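Local coordinates for protein 6-phosphogluconate dehydrogenase (Decarboxylating) (Geobacter metallireducens, PDB 4E21) that probably catalyses the NADP-linked oxidative decarboxylation of 6-phosphogluconate in the pentose phosphate pathway, at residues B[34-39]-B[150-155]; B[70-75]-B[98-103]; B[84-89]-B[137-142]; B[111-116]-B[123-128]; B[154-159]-B[168-173]. One frame throughout, in Å; residues are numbered along the deposited sequence.

Contact 1 (B[34-39]-B[150-155]); sequences GADMVR and RGYCLM
The phenol ring of Tyr152 lies beneath the side chain of Met37, a selenomethionine in this crystal, whose CE sits over one face. Its SE is 5.1 Å from the centroid of the Tyr152 ring and only 12° off the normal, a distant but well-aligned Met-aromatic contact. Turned at its last torsion (chi3 85°), the Met37 chain carries CE across the ring, while Met37 CG comes within 3.8 Å of Tyr152 CZ. At the far end of the ring, Tyr152 OH abuts Asp36 CB at 3.2 Å. One water ties this hydroxyl to the helix, 2.9 Å from Tyr152 OH and donating to Asp36 OD2, whose carboxylate also pairs with Arg32 and Arg39. A phenylalanine in place of Tyr152 would probably keep the packing under Met37 but leave the water without its second anchor. Helix 32-43 carries Gly34, consistent with the last glycine of a GxGxxG dinucleotide-binding motif, so the contact joins the first helix of a Rossmann-type domain to the entry of strand 153-157.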
# COMPACT_ATOMS: atom_id res chain seq x y z
N GLY B 34 -20.69 8.87 -28.54
CA GLY B 34 -21.95 8.58 -29.21
C GLY B 34 -21.88 8.81 -30.71
O GLY B 34 -22.30 7.97 -31.52
N ALA B 35 -21.33 9.97 -31.09
CA ALA B 35 -21.12 10.30 -32.50
C ALA B 35 -20.26 9.25 -33.23
O ALA B 35 -20.57 8.84 -34.35
CB ALA B 35 -20.52 11.69 -32.62
N ASP B 36 -19.18 8.82 -32.57
CA ASP B 36 -18.24 7.85 -33.14
C ASP B 36 -18.83 6.47 -33.36
O ASP B 36 -18.52 5.79 -34.34
CB ASP B 36 -16.99 7.73 -32.26
CG ASP B 36 -15.97 8.79 -32.56
OD1 ASP B 36 -16.16 9.50 -33.57
OD2 ASP B 36 -14.97 8.90 -31.80
N MSE B 37 -19.68 6.04 -32.43
CA MSE B 37 -20.33 4.74 -32.57
C MSE B 37 -21.36 4.79 -33.69
O MSE B 37 -21.54 3.82 -34.40
CB MSE B 37 -20.97 4.29 -31.26
CG MSE B 37 -19.99 4.32 -30.11
SE MSE B 37 -20.79 3.81 -28.43
CE MSE B 37 -20.59 1.89 -28.57
N VAL B 38 -22.03 5.94 -33.84
CA VAL B 38 -22.97 6.10 -34.94
C VAL B 38 -22.20 6.06 -36.25
O VAL B 38 -22.60 5.37 -37.19
CB VAL B 38 -23.79 7.41 -34.86
CG1 VAL B 38 -24.48 7.67 -36.17
CG2 VAL B 38 -24.80 7.33 -33.72
N ARG B 39 -21.06 6.77 -36.31
CA ARG B 39 -20.26 6.77 -37.53
C ARG B 39 -19.81 5.37 -37.86
O ARG B 39 -19.87 4.95 -39.01
CB ARG B 39 -19.07 7.71 -37.43
CG ARG B 39 -19.45 9.17 -37.35
CD ARG B 39 -18.23 10.03 -37.12
NE ARG B 39 -18.59 11.41 -36.84
CZ ARG B 39 -18.40 12.01 -35.67
NH1 ARG B 39 -17.82 11.37 -34.67
NH2 ARG B 39 -18.77 13.28 -35.52
N ARG B 150 -10.82 1.29 -34.74
CA ARG B 150 -10.36 -0.03 -34.29
C ARG B 150 -11.40 -0.94 -33.64
O ARG B 150 -11.12 -2.11 -33.36
CB ARG B 150 -9.13 0.11 -33.40
CG ARG B 150 -7.94 0.70 -34.14
CD ARG B 150 -6.71 0.82 -33.26
NE ARG B 150 -5.82 1.87 -33.76
CZ ARG B 150 -4.65 2.18 -33.21
NH1 ARG B 150 -4.22 1.53 -32.14
NH2 ARG B 150 -3.91 3.16 -33.73
N GLY B 151 -12.60 -0.43 -33.40
CA GLY B 151 -13.59 -1.24 -32.70
C GLY B 151 -13.45 -1.08 -31.19
O GLY B 151 -12.37 -0.81 -30.67
N TYR B 152 -14.58 -1.24 -30.49
CA TYR B 152 -14.67 -1.04 -29.05
C TYR B 152 -14.75 -2.41 -28.42
O TYR B 152 -15.41 -3.31 -28.95
CB TYR B 152 -15.95 -0.27 -28.70
CG TYR B 152 -16.10 1.07 -29.39
CD1 TYR B 152 -16.73 1.16 -30.63
CD2 TYR B 152 -15.60 2.23 -28.82
CE1 TYR B 152 -16.86 2.39 -31.27
CE2 TYR B 152 -15.72 3.46 -29.46
CZ TYR B 152 -16.36 3.53 -30.69
OH TYR B 152 -16.49 4.75 -31.32
N CYS B 153 -14.07 -2.57 -27.29
CA CYS B 153 -14.27 -3.76 -26.48
C CYS B 153 -15.58 -3.57 -25.72
O CYS B 153 -15.77 -2.53 -25.10
CB CYS B 153 -13.12 -3.94 -25.49
SG CYS B 153 -13.33 -5.41 -24.50
N LEU B 154 -16.46 -4.56 -25.78
CA LEU B 154 -17.83 -4.43 -25.25
C LEU B 154 -18.15 -5.51 -24.22
O LEU B 154 -18.00 -6.72 -24.49
CB LEU B 154 -18.87 -4.52 -26.37
CG LEU B 154 -18.77 -3.45 -27.45
CD1 LEU B 154 -19.90 -3.59 -28.47
CD2 LEU B 154 -18.78 -2.07 -26.84
N MSE B 155 -18.56 -5.07 -23.05
CA MSE B 155 -18.89 -5.97 -21.97
C MSE B 155 -20.37 -5.78 -21.66
O MSE B 155 -20.80 -4.69 -21.26
CB MSE B 155 -17.99 -5.66 -20.77
CG MSE B 155 -16.49 -5.95 -21.04
SE MSE B 155 -15.37 -4.65 -20.13
CE MSE B 155 -14.97 -3.44 -21.61
O HOH W 1 -14.15 6.41 -30.88

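Contact 2 (B[70-75]-B[98-103]); sequences RSIEEF and LQRMTP
Glu73 OE2 receives Arg100 NH2 at 2.9 Å, a salt bridge whose hydrogen bond is weak because the N-H...O angle is only 120°. The carboxylate and guanidinium planes stand 57° apart, so one nitrogen and one oxygen meet. Beneath this ion pair, Ile72 CG2 lies over the centre of one face of the guanidinium, 3.8 Å from Arg100 CZ. The other branch of Ile72, with CG1 swung away from the backbone nitrogen (chi1 -170°), presses to 3.4 Å on Met101 CB. Both helices belong to one side of a Rossmann-type sheet, where Ile72, Phe75 and Met101 all reach Ile28 of strand 24-28. Cutting Ile72 back to an alanine would probably open a gap beside Met101 and leave the Arg100 guanidinium freer to turn. Ser71 is the N-cap of helix 72-78, its OG accepting from Glu74 N at 3.0 Å in a nearly straight bond. Glu74 reaches back in turn: OE1 accepts from Arg70 N at 3.1 Å, above the carboxylate plane, and OE2 pairs with Arg70 NH1 at 2.7 Å. Past the contact, Leu98 O accepts from both Thr102 OG1 and Thr102 N, from opposite faces of its plane.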
# COMPACT_ATOMS: atom_id res chain seq x y z
N ARG B 70 -35.73 16.30 -33.44
CA ARG B 70 -35.70 17.51 -32.61
C ARG B 70 -36.41 17.36 -31.28
O ARG B 70 -36.53 18.32 -30.53
CB ARG B 70 -36.23 18.73 -33.35
CG ARG B 70 -37.14 18.41 -34.51
CD ARG B 70 -36.37 18.45 -35.83
NE ARG B 70 -37.27 18.18 -36.96
CZ ARG B 70 -37.14 17.14 -37.79
NH1 ARG B 70 -36.13 16.28 -37.64
NH2 ARG B 70 -38.02 16.98 -38.78
N SER B 71 -36.87 16.15 -30.98
CA SER B 71 -37.51 15.92 -29.70
C SER B 71 -37.49 14.44 -29.42
O SER B 71 -37.37 13.63 -30.34
CB SER B 71 -38.96 16.41 -29.73
OG SER B 71 -39.75 15.62 -30.62
N ILE B 72 -37.61 14.08 -28.16
CA ILE B 72 -37.75 12.68 -27.84
C ILE B 72 -38.91 12.06 -28.65
O ILE B 72 -38.82 10.92 -29.11
CB ILE B 72 -37.94 12.45 -26.33
CG1 ILE B 72 -37.84 10.95 -26.03
CG2 ILE B 72 -39.23 13.09 -25.82
CD1 ILE B 72 -36.45 10.39 -26.39
N GLU B 73 -39.98 12.84 -28.84
CA GLU B 73 -41.17 12.36 -29.54
C GLU B 73 -40.90 11.95 -30.99
O GLU B 73 -41.21 10.82 -31.39
CB GLU B 73 -42.31 13.38 -29.48
CG GLU B 73 -42.99 13.47 -28.11
CD GLU B 73 -42.19 14.29 -27.10
OE1 GLU B 73 -41.12 14.82 -27.47
OE2 GLU B 73 -42.64 14.40 -25.93
N GLU B 74 -40.34 12.86 -31.77
CA GLU B 74 -39.97 12.54 -33.15
C GLU B 74 -38.96 11.38 -33.20
O GLU B 74 -39.00 10.53 -34.09
CB GLU B 74 -39.37 13.75 -33.86
CG GLU B 74 -39.18 13.48 -35.35
CD GLU B 74 -38.25 14.46 -36.03
OE1 GLU B 74 -37.95 15.51 -35.41
OE2 GLU B 74 -37.82 14.17 -37.17
N PHE B 75 -38.05 11.37 -32.23
CA PHE B 75 -37.08 10.29 -32.13
C PHE B 75 -37.79 8.94 -32.05
O PHE B 75 -37.59 8.07 -32.88
CB PHE B 75 -36.18 10.51 -30.92
CG PHE B 75 -35.16 9.44 -30.71
CD1 PHE B 75 -34.00 9.40 -31.48
CD2 PHE B 75 -35.34 8.48 -29.72
CE1 PHE B 75 -33.03 8.41 -31.29
CE2 PHE B 75 -34.38 7.48 -29.51
CZ PHE B 75 -33.22 7.45 -30.30
N LEU B 98 -34.85 8.08 -18.98
CA LEU B 98 -35.74 6.94 -18.99
C LEU B 98 -37.17 7.35 -18.60
O LEU B 98 -38.14 6.86 -19.18
CB LEU B 98 -35.23 5.83 -18.06
CG LEU B 98 -33.92 5.14 -18.48
CD1 LEU B 98 -33.55 4.05 -17.49
CD2 LEU B 98 -34.03 4.58 -19.89
N GLN B 99 -37.29 8.24 -17.62
CA GLN B 99 -38.59 8.77 -17.22
C GLN B 99 -39.28 9.45 -18.40
O GLN B 99 -40.46 9.24 -18.65
CB GLN B 99 -38.43 9.77 -16.06
CG GLN B 99 -38.31 9.11 -14.68
CD GLN B 99 -37.53 9.95 -13.66
OE1 GLN B 99 -37.28 11.14 -13.88
NE2 GLN B 99 -37.14 9.33 -12.55
N ARG B 100 -38.51 10.26 -19.12
CA ARG B 100 -38.99 11.03 -20.26
C ARG B 100 -39.37 10.19 -21.49
O ARG B 100 -40.41 10.45 -22.11
CB ARG B 100 -37.94 12.09 -20.66
CG ARG B 100 -38.45 13.09 -21.69
CD ARG B 100 -39.67 13.90 -21.13
NE ARG B 100 -40.56 14.40 -22.18
CZ ARG B 100 -40.28 15.42 -22.99
NH1 ARG B 100 -39.12 16.07 -22.89
NH2 ARG B 100 -41.17 15.79 -23.91
N MSE B 101 -38.56 9.21 -21.88
CA MSE B 101 -38.87 8.51 -23.12
C MSE B 101 -39.66 7.19 -23.00
O MSE B 101 -40.31 6.77 -23.97
CB MSE B 101 -37.61 8.28 -23.94
CG MSE B 101 -36.92 7.02 -23.60
SE MSE B 101 -35.55 6.55 -24.90
CE MSE B 101 -34.53 5.56 -23.57
N THR B 102 -39.63 6.55 -21.83
CA THR B 102 -40.31 5.28 -21.64
C THR B 102 -41.83 5.28 -21.97
O THR B 102 -42.34 4.29 -22.53
CB THR B 102 -40.04 4.70 -20.23
OG1 THR B 102 -38.66 4.33 -20.15
CG2 THR B 102 -40.90 3.48 -19.93
N PRO B 103 -42.55 6.37 -21.65
CA PRO B 103 -43.97 6.48 -22.04
C PRO B 103 -44.22 6.43 -23.55
O PRO B 103 -45.34 6.14 -23.95
CB PRO B 103 -44.39 7.84 -21.49
CG PRO B 103 -43.45 8.07 -20.31
CD PRO B 103 -42.14 7.46 -20.75

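Contact 3 (B[84-89]-B[137-142]); sequences VVWLMV and VDVGTS
Trp86 and Val139 meet across one face of the Rossmann-type sheet, in its parallel part, reaching over strand 110-113, which runs between their two strands. With that strand interposed the backbones stay well apart, and side chains alone make the contact. The indole and Val139 form the buried, enclosed side. Trp86 CG is anti to the backbone nitrogen (chi1 -163°), and the benzo end of the ring extends to Val139, where CZ2 is 4.1 Å from Val139 CG1. Trp86 CH2 touches both methyls of Val139, each at 4.2 Å, and the two side chains cross at about a right angle. Val169, Phe170 and Leu173 of helix 167-173 cover the indole. The Met88 end is the partly exposed, less well-defined side. This selenomethionine lies in the loop after strand 84-87, its chain bent twice, and approaches Thr141 tip to tip; Met88 CE is modelled 3.7 Å from Thr141 CG2, but its placing is doubtful. Met88 SE lies in plane at the edge of the Trp86 ring.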
# COMPACT_ATOMS: atom_id res chain seq x y z
N VAL B 84 -34.50 -0.41 -31.10
CA VAL B 84 -33.21 -0.53 -30.42
C VAL B 84 -32.67 0.86 -30.08
O VAL B 84 -32.27 1.62 -30.98
CB VAL B 84 -32.20 -1.28 -31.27
CG1 VAL B 84 -30.77 -1.12 -30.66
CG2 VAL B 84 -32.59 -2.73 -31.33
N VAL B 85 -32.65 1.20 -28.79
CA VAL B 85 -32.22 2.54 -28.36
C VAL B 85 -30.93 2.51 -27.53
O VAL B 85 -30.90 1.91 -26.46
CB VAL B 85 -33.31 3.26 -27.55
CG1 VAL B 85 -32.86 4.70 -27.19
CG2 VAL B 85 -34.64 3.26 -28.31
N TRP B 86 -29.88 3.16 -28.02
CA TRP B 86 -28.59 3.22 -27.32
C TRP B 86 -28.41 4.57 -26.62
O TRP B 86 -28.59 5.63 -27.23
CB TRP B 86 -27.47 3.00 -28.33
CG TRP B 86 -26.15 2.62 -27.73
CD1 TRP B 86 -25.34 3.42 -26.96
CD2 TRP B 86 -25.46 1.37 -27.87
NE1 TRP B 86 -24.19 2.74 -26.62
CE2 TRP B 86 -24.24 1.48 -27.16
CE3 TRP B 86 -25.76 0.16 -28.52
CZ2 TRP B 86 -23.33 0.43 -27.08
CZ3 TRP B 86 -24.85 -0.87 -28.45
CH2 TRP B 86 -23.65 -0.73 -27.73
N LEU B 87 -28.07 4.53 -25.32
CA LEU B 87 -27.79 5.75 -24.56
C LEU B 87 -26.28 5.93 -24.37
O LEU B 87 -25.60 5.00 -23.94
CB LEU B 87 -28.48 5.75 -23.19
CG LEU B 87 -30.00 5.48 -23.09
CD1 LEU B 87 -30.45 5.44 -21.65
CD2 LEU B 87 -30.81 6.52 -23.85
N MSE B 88 -25.77 7.11 -24.71
CA MSE B 88 -24.41 7.53 -24.39
C MSE B 88 -24.49 8.90 -23.73
O MSE B 88 -23.87 9.86 -24.20
CB MSE B 88 -23.51 7.62 -25.63
CG MSE B 88 -22.93 6.31 -26.14
SE MSE B 88 -22.26 5.13 -24.72
CE MSE B 88 -20.74 4.37 -25.60
N VAL B 89 -25.28 8.99 -22.67
CA VAL B 89 -25.40 10.22 -21.90
C VAL B 89 -24.61 10.12 -20.57
O VAL B 89 -24.17 9.04 -20.19
CB VAL B 89 -26.88 10.56 -21.61
CG1 VAL B 89 -27.63 10.74 -22.91
CG2 VAL B 89 -27.54 9.47 -20.80
N VAL B 137 -30.49 -3.33 -21.41
CA VAL B 137 -29.16 -3.91 -21.61
C VAL B 137 -28.02 -2.95 -21.22
O VAL B 137 -27.99 -1.80 -21.67
CB VAL B 137 -28.99 -4.36 -23.07
CG1 VAL B 137 -27.63 -5.01 -23.29
CG2 VAL B 137 -30.09 -5.33 -23.44
N ASP B 138 -27.11 -3.41 -20.37
CA ASP B 138 -25.95 -2.60 -19.97
C ASP B 138 -24.71 -2.97 -20.77
O ASP B 138 -24.37 -4.14 -20.93
CB ASP B 138 -25.68 -2.62 -18.45
CG ASP B 138 -25.53 -4.04 -17.88
OD1 ASP B 138 -26.55 -4.75 -17.73
OD2 ASP B 138 -24.40 -4.43 -17.56
N VAL B 139 -24.06 -1.96 -21.33
CA VAL B 139 -22.83 -2.18 -22.07
C VAL B 139 -21.73 -1.31 -21.51
O VAL B 139 -21.83 -0.09 -21.50
CB VAL B 139 -23.00 -1.95 -23.60
CG1 VAL B 139 -21.65 -2.06 -24.32
CG2 VAL B 139 -23.97 -2.95 -24.19
N GLY B 140 -20.69 -1.95 -20.99
CA GLY B 140 -19.47 -1.24 -20.65
C GLY B 140 -18.62 -1.23 -21.90
O GLY B 140 -18.33 -2.29 -22.46
N THR B 141 -18.25 -0.05 -22.36
CA THR B 141 -17.46 0.03 -23.57
C THR B 141 -16.07 0.56 -23.24
O THR B 141 -15.90 1.47 -22.42
CB THR B 141 -18.18 0.83 -24.70
OG1 THR B 141 -17.55 2.09 -24.89
CG2 THR B 141 -19.65 1.02 -24.38
N SER B 142 -15.06 -0.06 -23.83
CA SER B 142 -13.71 0.40 -23.63
C SER B 142 -13.12 0.71 -25.00
O SER B 142 -13.59 0.18 -26.02
CB SER B 142 -12.89 -0.65 -22.89
OG SER B 142 -11.50 -0.35 -23.00

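Contact 4 (B[111-116]-B[123-128]); sequences VIDGGN and IRRADQ
Asp113 and Arg125 are aimed at each other by their torsions: Asp113 CG stands anti to its own nitrogen (chi1 178°), whereas Arg125 CG is anti to the carbonyl carbon (chi1 -75°) and the chain then runs extended as far as NE. The result is a meeting at arm's length. Asp113 OD2 and Arg125 NH1 are 3.9 Å apart, a long salt bridge with no direct hydrogen bond, and the carboxylate and guanidinium planes are inclined by 58°. Closer partners fix each group. Ser117 OG makes a hydrogen bond with Asp113 OD2 and a weak one with Arg125 NH1, bridging the charged pair, while Arg125 NE forms a salt bridge with Asp95. The other oxygen, Asp113 OD1, accepts from Gly115 N at 3.1 Å, an Asx turn that ties the carboxylate to the backbone just past the strand. Both carboxylate oxygens thus have a hydrogen-bond donor or hydroxyl partner close by, and the buried Asp113 is likely to be steadied further by the positive charge of Arg125. Strand 110-113, helix 119-130 and strand 135-142 form a beta-alpha-beta unit, and this ion pair spans its first two elements. Tyr136, on the third, touches both Asp113 and Arg125, and helix 94-101 packs alongside through Val94 and Leu98, which lie against Arg125.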
# COMPACT_ATOMS: atom_id res chain seq x y z
N VAL B 111 -33.53 -1.12 -24.72
CA VAL B 111 -32.78 0.09 -24.39
C VAL B 111 -31.39 -0.31 -23.88
O VAL B 111 -31.25 -1.17 -23.01
CB VAL B 111 -33.53 0.96 -23.34
CG1 VAL B 111 -32.72 2.22 -22.96
CG2 VAL B 111 -34.88 1.35 -23.85
N ILE B 112 -30.37 0.30 -24.44
CA ILE B 112 -29.01 -0.01 -24.05
C ILE B 112 -28.38 1.19 -23.36
O ILE B 112 -28.44 2.30 -23.89
CB ILE B 112 -28.19 -0.39 -25.28
CG1 ILE B 112 -28.86 -1.57 -25.99
CG2 ILE B 112 -26.71 -0.68 -24.89
CD1 ILE B 112 -28.54 -1.65 -27.44
N ASP B 113 -27.83 0.99 -22.16
CA ASP B 113 -27.03 2.03 -21.51
C ASP B 113 -25.55 1.67 -21.67
O ASP B 113 -25.06 0.69 -21.10
CB ASP B 113 -27.39 2.16 -20.04
CG ASP B 113 -26.54 3.21 -19.32
OD1 ASP B 113 -25.82 3.97 -19.99
OD2 ASP B 113 -26.62 3.28 -18.08
N GLY B 114 -24.86 2.44 -22.49
CA GLY B 114 -23.49 2.16 -22.84
C GLY B 114 -22.53 3.09 -22.14
O GLY B 114 -21.33 3.02 -22.36
N GLY B 115 -23.05 3.95 -21.27
CA GLY B 115 -22.22 4.90 -20.57
C GLY B 115 -21.62 4.31 -19.30
O GLY B 115 -21.62 3.09 -19.10
N ASN B 116 -21.12 5.19 -18.44
CA ASN B 116 -20.49 4.81 -17.19
C ASN B 116 -21.45 4.82 -16.01
O ASN B 116 -21.32 5.62 -15.09
CB ASN B 116 -19.32 5.74 -16.92
CG ASN B 116 -18.28 5.68 -18.01
OD1 ASN B 116 -17.72 4.62 -18.28
ND2 ASN B 116 -18.03 6.82 -18.67
N ILE B 123 -29.24 -2.84 -12.34
CA ILE B 123 -30.12 -3.82 -11.74
C ILE B 123 -31.51 -3.23 -11.44
O ILE B 123 -32.53 -3.85 -11.77
CB ILE B 123 -29.52 -4.43 -10.48
CG1 ILE B 123 -28.30 -5.29 -10.84
CG2 ILE B 123 -30.56 -5.29 -9.77
CD1 ILE B 123 -27.51 -5.75 -9.64
N ARG B 124 -31.55 -2.04 -10.85
CA ARG B 124 -32.82 -1.40 -10.54
C ARG B 124 -33.53 -1.00 -11.83
O ARG B 124 -34.71 -1.33 -12.04
CB ARG B 124 -32.62 -0.17 -9.66
CG ARG B 124 -33.79 0.79 -9.74
CD ARG B 124 -33.61 2.02 -8.89
NE ARG B 124 -32.42 2.79 -9.24
CZ ARG B 124 -32.41 3.77 -10.13
NH1 ARG B 124 -33.50 4.11 -10.79
NH2 ARG B 124 -31.28 4.42 -10.35
N ARG B 125 -32.81 -0.30 -12.70
CA ARG B 125 -33.38 0.15 -13.96
C ARG B 125 -33.92 -1.01 -14.80
O ARG B 125 -34.97 -0.88 -15.42
CB ARG B 125 -32.33 0.93 -14.76
CG ARG B 125 -32.10 2.32 -14.22
CD ARG B 125 -30.88 2.96 -14.84
NE ARG B 125 -30.56 4.21 -14.17
CZ ARG B 125 -29.34 4.77 -14.12
NH1 ARG B 125 -28.29 4.19 -14.70
NH2 ARG B 125 -29.18 5.92 -13.49
N ALA B 126 -33.21 -2.14 -14.82
CA ALA B 126 -33.64 -3.25 -15.66
C ALA B 126 -34.99 -3.75 -15.19
O ALA B 126 -35.82 -4.15 -16.00
CB ALA B 126 -32.61 -4.38 -15.67
N ASP B 127 -35.18 -3.72 -13.87
CA ASP B 127 -36.42 -4.18 -13.25
C ASP B 127 -37.60 -3.28 -13.55
O ASP B 127 -38.71 -3.74 -13.82
CB ASP B 127 -36.25 -4.25 -11.74
CG ASP B 127 -35.80 -5.59 -11.29
OD1 ASP B 127 -36.23 -6.58 -11.93
OD2 ASP B 127 -35.02 -5.67 -10.31
N GLN B 128 -37.35 -1.98 -13.47
CA GLN B 128 -38.38 -1.04 -13.80
C GLN B 128 -38.86 -1.22 -15.24
O GLN B 128 -40.05 -1.32 -15.49
CB GLN B 128 -37.87 0.37 -13.55
CG GLN B 128 -37.73 0.68 -12.08
CD GLN B 128 -37.10 2.05 -11.84
OE1 GLN B 128 -36.88 2.83 -12.79
NE2 GLN B 128 -36.80 2.35 -10.57

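Contact 5 (B[154-159]-B[168-173]); sequences LMIGGE and PVFRTL
Strand 154-157 and helix 168-173 run nearly antiparallel, their directions 161° apart and their axes 10.5 Å from one another at closest approach, a spacing that side chains alone must fill. Phe170 is the main residue from the helix, met by Ile156 and Leu154 from the strand. Ile156 comes from the opposite direction, its CD1 squarely over the aromatic ring, 3.4 Å from the Phe170 centroid and 14° off the normal, a close CH-pi contact. The same methyl is 3.4 Å from Phe170 CE2, while Ile156 CG2 reaches Phe170 CZ at 3.9 Å. Such helix-on-sheet layering is the construction of a Rossmann-type domain, and here helix 167-173 lies over one face of the sheet with helix 32-43 next to it, Leu173 packing on Met37 and Leu41. Two residues earlier on the strand, Leu154 also points to the helix. Its CG is anti to the carbonyl carbon (chi1 -60°), and one methyl, CD1, is shared between two residues of the helix: it is 3.7 Å from Phe170 CD1, approaching the ring obliquely, and 3.8 Å from Leu173 CB. Between Leu154 and Ile156 in sequence, Met155 takes no part in this layer and packs instead on Trp269 of the second subunit.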
# COMPACT_ATOMS: atom_id res chain seq x y z
N LEU B 154 -16.46 -4.56 -25.78
CA LEU B 154 -17.83 -4.43 -25.25
C LEU B 154 -18.15 -5.51 -24.22
O LEU B 154 -18.00 -6.72 -24.49
CB LEU B 154 -18.87 -4.52 -26.37
CG LEU B 154 -18.77 -3.45 -27.45
CD1 LEU B 154 -19.90 -3.59 -28.47
CD2 LEU B 154 -18.78 -2.07 -26.84
N MSE B 155 -18.56 -5.07 -23.05
CA MSE B 155 -18.89 -5.97 -21.97
C MSE B 155 -20.37 -5.78 -21.66
O MSE B 155 -20.80 -4.69 -21.26
CB MSE B 155 -17.99 -5.66 -20.77
CG MSE B 155 -16.49 -5.95 -21.04
SE MSE B 155 -15.37 -4.65 -20.13
CE MSE B 155 -14.97 -3.44 -21.61
N ILE B 156 -21.13 -6.85 -21.86
CA ILE B 156 -22.58 -6.77 -22.01
C ILE B 156 -23.31 -7.55 -20.92
O ILE B 156 -23.01 -8.72 -20.69
CB ILE B 156 -23.00 -7.28 -23.40
CG1 ILE B 156 -22.11 -6.64 -24.48
CG2 ILE B 156 -24.48 -7.04 -23.65
CD1 ILE B 156 -22.12 -7.39 -25.83
N GLY B 157 -24.24 -6.89 -20.24
CA GLY B 157 -25.11 -7.55 -19.28
C GLY B 157 -26.59 -7.43 -19.64
O GLY B 157 -27.01 -6.44 -20.24
N GLY B 158 -27.39 -8.43 -19.27
CA GLY B 158 -28.82 -8.38 -19.51
C GLY B 158 -29.37 -9.69 -20.03
O GLY B 158 -28.65 -10.68 -20.07
N GLU B 159 -30.64 -9.71 -20.43
CA GLU B 159 -31.29 -10.96 -20.85
C GLU B 159 -30.69 -11.56 -22.12
O GLU B 159 -30.38 -10.85 -23.07
CB GLU B 159 -32.78 -10.74 -21.06
CG GLU B 159 -33.59 -10.62 -19.78
CD GLU B 159 -34.98 -10.07 -20.04
OE1 GLU B 159 -35.47 -10.22 -21.19
OE2 GLU B 159 -35.58 -9.47 -19.11
N PRO B 168 -25.82 -8.32 -34.27
CA PRO B 168 -25.26 -7.59 -35.43
C PRO B 168 -24.70 -6.22 -35.07
O PRO B 168 -23.75 -5.73 -35.70
CB PRO B 168 -26.46 -7.44 -36.37
CG PRO B 168 -27.37 -8.56 -36.00
CD PRO B 168 -27.22 -8.71 -34.50
N VAL B 169 -25.31 -5.58 -34.08
CA VAL B 169 -24.83 -4.27 -33.64
C VAL B 169 -23.49 -4.41 -32.92
O VAL B 169 -22.61 -3.58 -33.09
CB VAL B 169 -25.86 -3.57 -32.73
CG1 VAL B 169 -25.25 -2.32 -32.11
CG2 VAL B 169 -27.13 -3.24 -33.53
N PHE B 170 -23.35 -5.46 -32.12
CA PHE B 170 -22.11 -5.68 -31.38
C PHE B 170 -20.97 -6.06 -32.32
O PHE B 170 -19.86 -5.50 -32.23
CB PHE B 170 -22.30 -6.75 -30.31
CG PHE B 170 -23.24 -6.35 -29.23
CD1 PHE B 170 -23.28 -5.04 -28.78
CD2 PHE B 170 -24.07 -7.28 -28.64
CE1 PHE B 170 -24.15 -4.66 -27.77
CE2 PHE B 170 -24.93 -6.91 -27.62
CZ PHE B 170 -24.97 -5.61 -27.20
N ARG B 171 -21.24 -6.98 -33.24
CA ARG B 171 -20.26 -7.37 -34.25
C ARG B 171 -19.67 -6.17 -34.98
O ARG B 171 -18.45 -6.08 -35.15
CB ARG B 171 -20.89 -8.29 -35.26
CG ARG B 171 -20.78 -9.73 -34.87
CD ARG B 171 -21.50 -10.58 -35.88
NE ARG B 171 -20.69 -11.75 -36.16
CZ ARG B 171 -20.68 -12.84 -35.40
NH1 ARG B 171 -21.46 -12.90 -34.32
NH2 ARG B 171 -19.90 -13.87 -35.73
N THR B 172 -20.54 -5.27 -35.42
CA THR B 172 -20.08 -4.07 -36.12
C THR B 172 -19.22 -3.21 -35.23
O THR B 172 -18.17 -2.71 -35.65
CB THR B 172 -21.28 -3.24 -36.62
OG1 THR B 172 -22.02 -4.03 -37.55
CG2 THR B 172 -20.83 -1.95 -37.31
N LEU B 173 -19.66 -3.04 -33.99
CA LEU B 173 -19.02 -2.16 -33.03
C LEU B 173 -17.65 -2.69 -32.55
O LEU B 173 -16.73 -1.92 -32.31
CB LEU B 173 -19.94 -1.96 -31.85
CG LEU B 173 -20.57 -0.58 -31.62
CD1 LEU B 173 -20.62 0.24 -32.87
CD2 LEU B 173 -21.95 -0.73 -30.98

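Together the five contacts show how one sheet dictates different chemistry at different places. Contacts 1, 3 and 5 cluster on the same face, their centres 9 to 10 Å apart, and are buried and largely apolar, with aromatic rings set against selenomethionine or aliphatic methyls. Contacts 1 and 5 share strand 153-157, which is hydrogen-bonded to strand 135-142 of contact 3. Contact 4 is also buried but polar, a long ion pair at the end of a strand, and strand 110-113 hydrogen-bonds to strand 84-87 of contact 3. Contact 2 lies farthest from the chain centre: its salt bridge is at the surface, yet Met101 still packs on Val85 and Val111 of contacts 3 and 4.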